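Local structure of 4-aminobutyrate transaminase (Acinetobacter baumannii, 6WOP) at residues 359-362 with 366-369. The protein is probably a pyridoxal 5'-phosphate-dependent class-III aminotransferase that moves the amino group of 4-aminobutyrate to 2-oxoglutarate. Numbering follows the deposited sequence.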
loop_
_atom_site.group_PDB
_atom_site.type_symbol
_atom_site.label_atom_id
_atom_site.label_comp_id
_atom_site.label_asym_id
_atom_site.label_seq_id
_atom_site.Cartn_x
_atom_site.Cartn_y
_atom_site.Cartn_z
ATOM N N VAL A 359 3.169 -15.825 -34.671
ATOM C CA VAL A 359 4.441 -15.692 -35.379
ATOM C C VAL A 359 5.130 -14.408 -34.904
ATOM O O VAL A 359 4.492 -13.354 -34.799
ATOM C CB VAL A 359 4.266 -15.701 -36.900
ATOM C CG1 VAL A 359 3.508 -14.469 -37.389
ATOM C CG2 VAL A 359 5.641 -15.842 -37.578
ATOM N N GLU A 360 6.399 -14.509 -34.537
ATOM C CA GLU A 360 7.147 -13.331 -34.092
ATOM C C GLU A 360 8.063 -12.881 -35.217
ATOM O O GLU A 360 8.717 -13.706 -35.886
ATOM C CB GLU A 360 7.990 -13.585 -32.836
ATOM C CG GLU A 360 8.731 -12.309 -32.356
ATOM C CD GLU A 360 9.153 -12.426 -30.912
ATOM O OE1 GLU A 360 10.051 -11.685 -30.442
ATOM O OE2 GLU A 360 8.601 -13.319 -30.264
ATOM N N LEU A 361 8.102 -11.579 -35.437
ATOM C CA LEU A 361 8.913 -11.029 -36.510
ATOM C C LEU A 361 10.058 -10.240 -35.900
ATOM O O LEU A 361 10.053 -9.936 -34.706
ATOM C CB LEU A 361 8.057 -10.161 -37.453
ATOM C CG LEU A 361 6.917 -10.844 -38.257
ATOM C CD1 LEU A 361 5.675 -11.048 -37.477
ATOM C CD2 LEU A 361 6.528 -9.997 -39.437
ATOM N N GLU A 362 11.043 -9.921 -36.727
ATOM C CA GLU A 362 12.184 -9.182 -36.189
ATOM C C GLU A 362 11.760 -7.847 -35.593
ATOM O O GLU A 362 12.234 -7.451 -34.525
ATOM C CB GLU A 362 13.241 -8.976 -37.264
ATOM C CG GLU A 362 14.412 -9.830 -36.967
ATOM C CD GLU A 362 15.336 -9.956 -38.116
ATOM O OE1 GLU A 362 15.393 -8.982 -38.916
ATOM O OE2 GLU A 362 15.998 -11.024 -38.211
ATOM N N GLN A 366 7.784 -4.521 -39.237
ATOM C CA GLN A 366 7.473 -5.680 -40.075
ATOM C C GLN A 366 6.075 -6.212 -39.785
ATOM O O GLN A 366 5.297 -6.512 -40.705
ATOM C CB GLN A 366 8.497 -6.786 -39.861
ATOM C CG GLN A 366 9.837 -6.523 -40.572
ATOM C CD GLN A 366 10.849 -7.599 -40.281
ATOM O OE1 GLN A 366 10.777 -8.274 -39.237
ATOM N NE2 GLN A 366 11.792 -7.782 -41.191
ATOM N N ALA A 367 5.741 -6.352 -38.503
ATOM C CA ALA A 367 4.414 -6.855 -38.139
ATOM C C ALA A 367 3.308 -5.938 -38.657
ATOM O O ALA A 367 2.259 -6.411 -39.125
ATOM C CB ALA A 367 4.344 -7.022 -36.622
ATOM N N LYS A 368 3.529 -4.622 -38.609
ATOM C CA LYS A 368 2.512 -3.686 -39.080
ATOM C C LYS A 368 2.384 -3.732 -40.598
ATOM O O LYS A 368 1.278 -3.560 -41.127
ATOM C CB LYS A 368 2.834 -2.251 -38.646
ATOM C CG LYS A 368 2.685 -1.956 -37.191
ATOM C CD LYS A 368 1.481 -2.620 -36.649
ATOM C CE LYS A 368 0.502 -1.576 -36.094
ATOM N NZ LYS A 368 -0.530 -2.119 -35.120
ATOM N N VAL A 369 3.472 -3.985 -41.318
ATOM C CA VAL A 369 3.358 -4.059 -42.779
ATOM C C VAL A 369 2.424 -5.207 -43.169
ATOM O O VAL A 369 1.530 -5.046 -43.993
ATOM C CB VAL A 369 4.752 -4.185 -43.435
ATOM C CG1 VAL A 369 4.628 -4.670 -44.877
ATOM C CG2 VAL A 369 5.512 -2.827 -43.382
#
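Both L361 and Q366 set CG beside the backbone N and anti to the carbonyl carbon (chi1 -64° and -77°), and from CG onward the Q366 chain runs extended (chi2 177°), which carries its amide back to the end of the strand. The two side chains pass each other at a slant: L361 CD2 lies 3.8 Å from Q366 CB, and L361 CB is equally far, 3.8 Å, from Q366 OE1. The other leucine branch reaches the next helical residue, CD1 of L361 standing 4.3 Å from CB of A367, a looser apolar contact. Q366 OE1 comes within 3.0 Å of E362 N and 3.2 Å of E362 CB; it also accepts a weak hydrogen bond from T363 N, while NE2 donates a weak one to D345 O. Two weak backbone bonds, one at each end of the amide, probably help hold its rotation. This is packing at the strand-to-helix turn of a C-terminal beta-alpha-beta crossover (356-361, 364-376, 379-384) whose parallel strands flank antiparallel 390-393; A367 lies level with L361, their CA atoms 6.3 Å apart. The leucine projects from the sheet into the layer of helices 364-376 and 401-416, touching F415 there and I391 on 390-393.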